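Local coordinates for probable adhesion protein (Pseudomonas aeruginosa PAO1, PDB 6R3Z), which probably serves as the solute-binding protein of a ferrous iron transport system, holding a metal ion between two lobes, at residues 39-44 and 109-114; 64-69 and 175-180. All coordinates share one frame; numbering follows the deposited sequence.

Interaction 1 of 2, residues 39-44 and 109-114; sequences NPHAYE and NPHTFL. With NI (nickel (II) ion), chain B; EDO (1,2-ethanediol), chain G.
His41 and His111 meet across a nickel ion, which separates them rather than letting the rings touch: His41 NE2 and His111 NE2 stand 4.4 Å apart, each 2.2 Å from the nickel. The angle NE2-Ni-NE2 is about 176°, so the two nitrogens are trans ligands, and both rings hold the metal at an edge, with their planes turned about 30° from each other. This is the tight part, and both imidazoles are steered the same way. In each, CG lies anti to the carbonyl carbon, which brings ND1 back to an asparagine two residues earlier. Asn39 OD1 accepts from His41 N and from His41 ND1, the latter at 2.7 Å and in the carbonyl plane, whereas the backbone donor sits well above that plane. Asn109 OD1 repeats the double grip on His111, with ND1 at 2.8 Å. Each OD1 closes an Asx turn with the backbone N, and its second bond, to ND1, fixes the ring's rotation and leaves NE2 for the metal. The looser side is that of the partly exposed His41: C1 of a 1,2-ethanediol, probably from the crystallisation liquor, lies against its CB and CD2 edge, while O2 donates to His41 O (3.1 Å). His111 is buried, and Phe113 packs a face against its CA. With His66, His177, His199 and His250, the pair makes up the six-histidine nickel site of this solute-binding protein.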
ATOM      1  N   ASN A  39       2.589  -1.569  13.643  1.00 29.60           N
ATOM      2  CA  ASN A  39       1.951  -2.293  12.540  1.00 27.99           C
ATOM      3  C   ASN A  39       0.536  -1.728  12.418  1.00 29.40           C
ATOM      4  O   ASN A  39      -0.246  -1.808  13.375  1.00 28.22           O
ATOM      5  CB  ASN A  39       1.921  -3.803  12.816  1.00 29.98           C
ATOM      6  CG  ASN A  39       1.354  -4.660  11.707  1.00 37.67           C
ATOM      7  OD1 ASN A  39       0.814  -4.171  10.701  1.00 30.06           O
ATOM      8  ND2 ASN A  39       1.477  -5.971  11.861  1.00 29.91           N
ATOM      9  N   PRO A  40       0.203  -1.087  11.280  1.00 26.08           N
ATOM     10  CA  PRO A  40      -1.152  -0.514  11.141  1.00 25.16           C
ATOM     11  C   PRO A  40      -2.276  -1.558  11.189  1.00 29.01           C
ATOM     12  O   PRO A  40      -3.421  -1.204  11.489  1.00 28.75           O
ATOM     13  CB  PRO A  40      -1.084   0.237   9.813  1.00 26.30           C
ATOM     14  CG  PRO A  40      -0.030  -0.492   9.022  1.00 29.93           C
ATOM     15  CD  PRO A  40       0.999  -0.915  10.045  1.00 26.21           C
ATOM     16  N   HIS A  41      -1.948  -2.845  10.927  1.00 24.71           N
ATOM     17  CA  HIS A  41      -2.912  -3.948  10.992  1.00 24.52           C
ATOM     18  C   HIS A  41      -3.327  -4.266  12.435  1.00 29.86           C
ATOM     19  O   HIS A  41      -4.423  -4.770  12.651  1.00 29.88           O
ATOM     20  CB  HIS A  41      -2.350  -5.220  10.355  1.00 24.85           C
ATOM     21  CG  HIS A  41      -2.010  -5.046   8.905  1.00 25.59           C
ATOM     22  ND1 HIS A  41      -0.742  -4.684   8.506  1.00 26.40           N
ATOM     23  CD2 HIS A  41      -2.810  -5.109   7.813  1.00 26.21           C
ATOM     24  CE1 HIS A  41      -0.795  -4.572   7.184  1.00 24.63           C
ATOM     25  NE2 HIS A  41      -2.022  -4.826   6.728  1.00 24.94           N
ATOM     26  N   ALA A  42      -2.443  -3.997  13.403  1.00 27.72           N
ATOM     27  CA  ALA A  42      -2.665  -4.305  14.815  1.00 28.75           C
ATOM     28  C   ALA A  42      -2.879  -3.074  15.724  1.00 32.81           C
ATOM     29  O   ALA A  42      -3.266  -3.230  16.886  1.00 33.27           O
ATOM     30  CB  ALA A  42      -1.512  -5.155  15.335  1.00 29.93           C
ATOM     31  N   TYR A  43      -2.662  -1.868  15.195  1.00 30.01           N
ATOM     32  CA  TYR A  43      -2.793  -0.617  15.938  1.00 30.51           C
ATOM     33  C   TYR A  43      -4.173  -0.386  16.533  1.00 36.78           C
ATOM     34  O   TYR A  43      -5.186  -0.423  15.823  1.00 36.32           O
ATOM     35  CB  TYR A  43      -2.393   0.608  15.073  1.00 30.24           C
ATOM     36  CG  TYR A  43      -2.656   1.924  15.784  1.00 29.82           C
ATOM     37  CD1 TYR A  43      -1.717   2.466  16.660  1.00 29.85           C
ATOM     38  CD2 TYR A  43      -3.858   2.610  15.602  1.00 30.09           C
ATOM     39  CE1 TYR A  43      -1.965   3.660  17.336  1.00 29.31           C
ATOM     40  CE2 TYR A  43      -4.123   3.794  16.283  1.00 31.31           C
ATOM     41  CZ  TYR A  43      -3.182   4.307  17.167  1.00 36.51           C
ATOM     42  OH  TYR A  43      -3.450   5.474  17.839  1.00 34.54           O
ATOM     43  N   GLU A  44      -4.189  -0.078  17.832  1.00 36.41           N
ATOM     44  CA  GLU A  44      -5.394   0.267  18.575  1.00 37.19           C
ATOM     45  C   GLU A  44      -5.312   1.743  18.992  1.00 40.11           C
ATOM     46  O   GLU A  44      -4.290   2.145  19.565  1.00 39.06           O
ATOM     47  CB  GLU A  44      -5.562  -0.640  19.809  1.00 39.48           C
ATOM     48  CG  GLU A  44      -6.763  -1.559  19.697  1.00 54.72           C
ATOM     49  CD  GLU A  44      -6.432  -3.038  19.720  1.00 84.02           C
ATOM     50  OE1 GLU A  44      -6.008  -3.538  20.787  1.00 70.01           O
ATOM     51  OE2 GLU A  44      -6.608  -3.702  18.672  1.00 88.09           O
ATOM     52  N   ASN A 109     -10.471  -5.134  -2.110  1.00 25.71           N
ATOM     53  CA  ASN A 109      -9.080  -5.112  -1.681  1.00 23.77           C
ATOM     54  C   ASN A 109      -8.675  -3.645  -1.370  1.00 25.85           C
ATOM     55  O   ASN A 109      -8.693  -2.798  -2.259  1.00 24.94           O
ATOM     56  CB  ASN A 109      -8.150  -5.742  -2.733  1.00 23.71           C
ATOM     57  CG  ASN A 109      -6.752  -6.004  -2.181  1.00 32.53           C
ATOM     58  OD1 ASN A 109      -6.179  -5.181  -1.440  1.00 23.73           O
ATOM     59  ND2 ASN A 109      -6.166  -7.143  -2.543  1.00 26.46           N
ATOM     60  N   PRO A 110      -8.293  -3.334  -0.121  1.00 23.54           N
ATOM     61  CA  PRO A 110      -7.978  -1.932   0.216  1.00 23.37           C
ATOM     62  C   PRO A 110      -6.554  -1.462  -0.114  1.00 24.43           C
ATOM     63  O   PRO A 110      -6.239  -0.300   0.164  1.00 25.01           O
ATOM     64  CB  PRO A 110      -8.242  -1.886   1.723  1.00 25.51           C
ATOM     65  CG  PRO A 110      -7.865  -3.264   2.203  1.00 30.25           C
ATOM     66  CD  PRO A 110      -8.210  -4.211   1.073  1.00 25.42           C
ATOM     67  N   HIS A 111      -5.683  -2.352  -0.639  1.00 20.62           N
ATOM     68  CA  HIS A 111      -4.264  -2.038  -0.922  1.00 19.94           C
ATOM     69  C   HIS A 111      -4.027  -1.298  -2.246  1.00 22.36           C
ATOM     70  O   HIS A 111      -3.092  -1.629  -2.987  1.00 22.48           O
ATOM     71  CB  HIS A 111      -3.413  -3.317  -0.853  1.00 20.62           C
ATOM     72  CG  HIS A 111      -3.493  -4.014   0.462  1.00 22.70           C
ATOM     73  ND1 HIS A 111      -4.467  -4.971   0.709  1.00 23.63           N
ATOM     74  CD2 HIS A 111      -2.698  -3.900   1.559  1.00 23.28           C
ATOM     75  CE1 HIS A 111      -4.243  -5.398   1.944  1.00 23.24           C
ATOM     76  NE2 HIS A 111      -3.200  -4.769   2.503  1.00 23.47           N
ATOM     77  N   THR A 112      -4.880  -0.294  -2.540  1.00 20.12           N
ATOM     78  CA  THR A 112      -4.800   0.505  -3.784  1.00 20.06           C
ATOM     79  C   THR A 112      -3.455   1.243  -3.889  1.00 23.10           C
ATOM     80  O   THR A 112      -2.959   1.476  -5.010  1.00 23.12           O
ATOM     81  CB  THR A 112      -5.959   1.505  -3.842  1.00 24.22           C
ATOM     82  OG1 THR A 112      -5.830   2.412  -2.738  1.00 25.55           O
ATOM     83  CG2 THR A 112      -7.346   0.817  -3.830  1.00 24.28           C
ATOM     84  N   PHE A 113      -2.847   1.588  -2.715  1.00 20.53           N
ATOM     85  CA  PHE A 113      -1.543   2.281  -2.682  1.00 20.06           C
ATOM     86  C   PHE A 113      -0.400   1.419  -3.242  1.00 25.41           C
ATOM     87  O   PHE A 113       0.649   1.961  -3.570  1.00 25.88           O
ATOM     88  CB  PHE A 113      -1.205   2.794  -1.275  1.00 21.20           C
ATOM     89  CG  PHE A 113      -1.454   1.782  -0.181  1.00 21.02           C
ATOM     90  CD1 PHE A 113      -0.446   0.904   0.219  1.00 22.68           C
ATOM     91  CD2 PHE A 113      -2.689   1.713   0.459  1.00 21.65           C
ATOM     92  CE1 PHE A 113      -0.669  -0.021   1.245  1.00 21.44           C
ATOM     93  CE2 PHE A 113      -2.919   0.769   1.476  1.00 24.06           C
ATOM     94  CZ  PHE A 113      -1.910  -0.103   1.849  1.00 22.28           C
ATOM     95  N   LEU A 114      -0.592   0.098  -3.370  1.00 23.47           N
ATOM     96  CA  LEU A 114       0.461  -0.744  -3.943  1.00 24.80           C
ATOM     97  C   LEU A 114       0.220  -0.966  -5.442  1.00 32.06           C
ATOM     98  O   LEU A 114       0.178  -2.085  -5.919  1.00 35.04           O
ATOM     99  CB  LEU A 114       0.680  -2.047  -3.156  1.00 25.84           C
ATOM    100  CG  LEU A 114       1.062  -1.859  -1.677  1.00 30.16           C
ATOM    101  CD1 LEU A 114       0.951  -3.156  -0.904  1.00 30.14           C
ATOM    102  CD2 LEU A 114       2.438  -1.247  -1.520  1.00 33.60           C
TER
HETATM  103 NI    NI B 401      -2.594  -4.873   4.619  1.00 22.78          NI
HETATM  104  C1  EDO G 406      -5.926  -6.199   9.944  1.00 56.90           C
HETATM  105  O1  EDO G 406      -6.520  -4.924   9.763  1.00 55.01           O
HETATM  106  C2  EDO G 406      -6.706  -6.982  11.029  1.00 59.37           C
HETATM  107  O2  EDO G 406      -5.795  -7.523  11.974  1.00 60.74           O

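Interaction 2 of 2, residues 64-69 and 175-180; sequences VGHDDF and TIHGAY. With NI (nickel (II) ion), chain B.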
ATOM      1  N   VAL A  64     -10.941   2.861   2.223  1.00 23.65           N
ATOM      2  CA  VAL A  64     -11.510   1.699   1.518  1.00 23.98           C
ATOM      3  C   VAL A  64     -11.220   0.376   2.251  1.00 28.42           C
ATOM      4  O   VAL A  64     -11.445  -0.706   1.702  1.00 27.84           O
ATOM      5  CB  VAL A  64     -11.124   1.648   0.022  1.00 26.85           C
ATOM      6  CG1 VAL A  64     -11.801   2.789  -0.750  1.00 26.07           C
ATOM      7  CG2 VAL A  64      -9.602   1.647  -0.182  1.00 25.79           C
ATOM      8  N   GLY A  65     -10.761   0.481   3.488  1.00 25.79           N
ATOM      9  CA  GLY A  65     -10.534  -0.695   4.324  1.00 25.77           C
ATOM     10  C   GLY A  65      -9.183  -0.788   5.001  1.00 27.34           C
ATOM     11  O   GLY A  65      -8.984  -1.698   5.822  1.00 27.76           O
ATOM     12  N   HIS A  66      -8.225   0.109   4.659  1.00 20.91           N
ATOM     13  CA  HIS A  66      -6.912   0.015   5.307  1.00 19.56           C
ATOM     14  C   HIS A  66      -6.670   1.030   6.431  1.00 23.41           C
ATOM     15  O   HIS A  66      -5.591   1.025   7.027  1.00 23.74           O
ATOM     16  CB  HIS A  66      -5.731   0.035   4.313  1.00 19.80           C
ATOM     17  CG  HIS A  66      -4.699  -0.999   4.666  1.00 23.41           C
ATOM     18  ND1 HIS A  66      -4.078  -0.998   5.901  1.00 25.24           N
ATOM     19  CD2 HIS A  66      -4.295  -2.097   3.979  1.00 24.72           C
ATOM     20  CE1 HIS A  66      -3.286  -2.058   5.908  1.00 24.69           C
ATOM     21  NE2 HIS A  66      -3.384  -2.750   4.780  1.00 24.49           N
ATOM     22  N   ASP A  67      -7.648   1.866   6.758  1.00 20.86           N
ATOM     23  CA  ASP A  67      -7.448   2.778   7.881  1.00 20.73           C
ATOM     24  C   ASP A  67      -8.761   3.063   8.626  1.00 25.98           C
ATOM     25  O   ASP A  67      -9.057   4.214   8.971  1.00 25.57           O
ATOM     26  CB  ASP A  67      -6.682   4.063   7.482  1.00 21.13           C
ATOM     27  CG  ASP A  67      -7.286   4.880   6.362  1.00 26.16           C
ATOM     28  OD1 ASP A  67      -8.407   4.530   5.895  1.00 25.88           O
ATOM     29  OD2 ASP A  67      -6.634   5.845   5.925  1.00 27.55           O
ATOM     30  N   ASP A  68      -9.511   1.989   8.959  1.00 24.36           N
ATOM     31  CA  ASP A  68     -10.747   2.121   9.741  1.00 25.30           C
ATOM     32  C   ASP A  68     -10.454   2.764  11.102  1.00 28.08           C
ATOM     33  O   ASP A  68     -11.254   3.572  11.571  1.00 27.20           O
ATOM     34  CB  ASP A  68     -11.419   0.748   9.936  1.00 28.24           C
ATOM     35  CG  ASP A  68     -11.957   0.137   8.645  1.00 40.83           C
ATOM     36  OD1 ASP A  68     -12.162   0.892   7.668  1.00 40.10           O
ATOM     37  OD2 ASP A  68     -12.187  -1.091   8.621  1.00 51.42           O
ATOM     38  N   PHE A  69      -9.274   2.452  11.702  1.00 24.68           N
ATOM     39  CA  PHE A  69      -8.836   3.024  12.981  1.00 25.16           C
ATOM     40  C   PHE A  69      -8.898   4.546  12.963  1.00 29.09           C
ATOM     41  O   PHE A  69      -9.286   5.150  13.968  1.00 29.23           O
ATOM     42  CB  PHE A  69      -7.407   2.562  13.364  1.00 26.61           C
ATOM     43  CG  PHE A  69      -6.280   2.931  12.427  1.00 27.27           C
ATOM     44  CD1 PHE A  69      -5.633   4.160  12.538  1.00 29.90           C
ATOM     45  CD2 PHE A  69      -5.830   2.033  11.467  1.00 30.22           C
ATOM     46  CE1 PHE A  69      -4.581   4.499  11.682  1.00 30.03           C
ATOM     47  CE2 PHE A  69      -4.768   2.367  10.615  1.00 33.04           C
ATOM     48  CZ  PHE A  69      -4.158   3.602  10.720  1.00 30.65           C
ATOM     49  N   THR A 175       0.484 -15.251  -2.551  1.00 19.93           N
ATOM     50  CA  THR A 175       1.031 -14.243  -1.642  1.00 19.90           C
ATOM     51  C   THR A 175       0.615 -14.612  -0.218  1.00 23.00           C
ATOM     52  O   THR A 175      -0.413 -15.268  -0.039  1.00 22.91           O
ATOM     53  CB  THR A 175       0.629 -12.788  -1.987  1.00 24.38           C
ATOM     54  OG1 THR A 175      -0.755 -12.545  -1.674  1.00 23.98           O
ATOM     55  CG2 THR A 175       0.959 -12.389  -3.438  1.00 20.67           C
ATOM     56  N   ILE A 176       1.384 -14.178   0.792  1.00 20.09           N
ATOM     57  CA  ILE A 176       0.997 -14.448   2.201  1.00 20.27           C
ATOM     58  C   ILE A 176      -0.127 -13.455   2.581  1.00 23.28           C
ATOM     59  O   ILE A 176      -1.206 -13.877   3.012  1.00 22.68           O
ATOM     60  CB  ILE A 176       2.223 -14.297   3.162  1.00 24.10           C
ATOM     61  CG1 ILE A 176       3.326 -15.363   2.900  1.00 24.39           C
ATOM     62  CG2 ILE A 176       1.770 -14.312   4.651  1.00 23.22           C
ATOM     63  CD1 ILE A 176       2.937 -16.822   3.081  1.00 27.62           C
ATOM     64  N   HIS A 177       0.151 -12.139   2.408  1.00 20.35           N
ATOM     65  CA  HIS A 177      -0.773 -11.032   2.692  1.00 21.10           C
ATOM     66  C   HIS A 177      -1.491 -10.677   1.387  1.00 25.29           C
ATOM     67  O   HIS A 177      -0.871 -10.734   0.328  1.00 25.46           O
ATOM     68  CB  HIS A 177       0.011  -9.826   3.242  1.00 21.64           C
ATOM     69  CG  HIS A 177      -0.816  -8.767   3.900  1.00 25.07           C
ATOM     70  ND1 HIS A 177      -1.166  -8.856   5.244  1.00 28.09           N
ATOM     71  CD2 HIS A 177      -1.248  -7.580   3.417  1.00 24.86           C
ATOM     72  CE1 HIS A 177      -1.818  -7.735   5.519  1.00 26.78           C
ATOM     73  NE2 HIS A 177      -1.863  -6.921   4.460  1.00 25.63           N
ATOM     74  N   GLY A 178      -2.782 -10.343   1.457  1.00 23.29           N
ATOM     75  CA  GLY A 178      -3.555 -10.005   0.251  1.00 25.15           C
ATOM     76  C   GLY A 178      -3.310  -8.583  -0.252  1.00 31.75           C
ATOM     77  O   GLY A 178      -4.257  -7.881  -0.609  1.00 34.25           O
ATOM     78  N   ALA A 179      -2.041  -8.148  -0.290  1.00 27.33           N
ATOM     79  CA  ALA A 179      -1.656  -6.775  -0.611  1.00 26.63           C
ATOM     80  C   ALA A 179      -1.286  -6.486  -2.058  1.00 30.03           C
ATOM     81  O   ALA A 179      -1.127  -5.304  -2.392  1.00 29.40           O
ATOM     82  CB  ALA A 179      -0.470  -6.381   0.270  1.00 27.71           C
ATOM     83  N   TYR A 180      -1.044  -7.530  -2.887  1.00 24.70           N
ATOM     84  CA  TYR A 180      -0.398  -7.334  -4.188  1.00 23.64           C
ATOM     85  C   TYR A 180      -1.240  -7.561  -5.443  1.00 25.42           C
ATOM     86  O   TYR A 180      -0.688  -7.566  -6.552  1.00 22.32           O
ATOM     87  CB  TYR A 180       0.866  -8.210  -4.219  1.00 23.80           C
ATOM     88  CG  TYR A 180       1.743  -7.913  -3.019  1.00 22.60           C
ATOM     89  CD1 TYR A 180       2.360  -6.672  -2.876  1.00 23.80           C
ATOM     90  CD2 TYR A 180       1.778  -8.781  -1.928  1.00 24.55           C
ATOM     91  CE1 TYR A 180       3.102  -6.354  -1.741  1.00 23.05           C
ATOM     92  CE2 TYR A 180       2.513  -8.471  -0.777  1.00 25.23           C
ATOM     93  CZ  TYR A 180       3.144  -7.241  -0.674  1.00 28.52           C
ATOM     94  OH  TYR A 180       3.869  -6.911   0.453  1.00 31.05           O
TER
HETATM   95 NI    NI B 401      -2.594  -4.873   4.619  1.00 22.78          NI
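His66 and His177 face each other through the nickel ion in the cleft between the two alpha/beta lobes of this family 9 solute-binding protein. His66 NE2 lies 2.3 Å from the metal and His177 NE2 2.2 Å, with an NE2-Ni-NE2 angle of about 179°. The two nitrogens, 4.5 Å from each other, thus form a trans pair, and the ring planes are twisted by roughly 39°. Nothing else joins the two segments: no hydrogen bond crosses, and the metal bonds carry the contact. Both CB atoms point toward the opposite segment, but the torsions differ. His177 has CG opposite the backbone N (chi1 -165°), an ordinary staggered choice, while the chi1 of His66 lies away from any staggered value, and its ring still points NE2 at the metal. In the next shell, His66 belongs to the turn that enters helix 68-76, where Asp67 OD2 binds Thr12 OG1 and Asn62 N. On the other side, His177 follows strand 172-175, and Thr175 OG1 donates to His177 O at 2.7 Å from above the carbonyl plane, tying the loop back to the strand end. Tyr180, at the N-cap position of helix 181-185, reaches Glu226 OE2 with its hydroxyl, and Glu226 also touches the His177 side chain. Ala179 fills the place between the two aromatic rings: its CB lies in the plane of the His177 imidazole, 3.5 Å from CD2 at the edge, and 3.7 Å above the centre of the Tyr180 ring.

How the interactions relate
The two contacts share one nickel ion, and their trans axes cross at close to a right angle there; His199 and His250 complete the six ligands. Interaction 1 stays within one lobe, joining loops that follow strands 29-32 and 84-86, the outer strands of its sheet, and is partly buried. Interaction 2 is buried and spans the cleft, linking the loop after strand 58-61 to the loop after strand 172-175 in the other lobe. Asparagines orient the histidines of the first; in the second, His66 sits just ahead of a helix start and His177 just past a strand end. A probable hydrogen bond, Asn109 ND2 to Gly178 O (2.8 Å), joins the two directly.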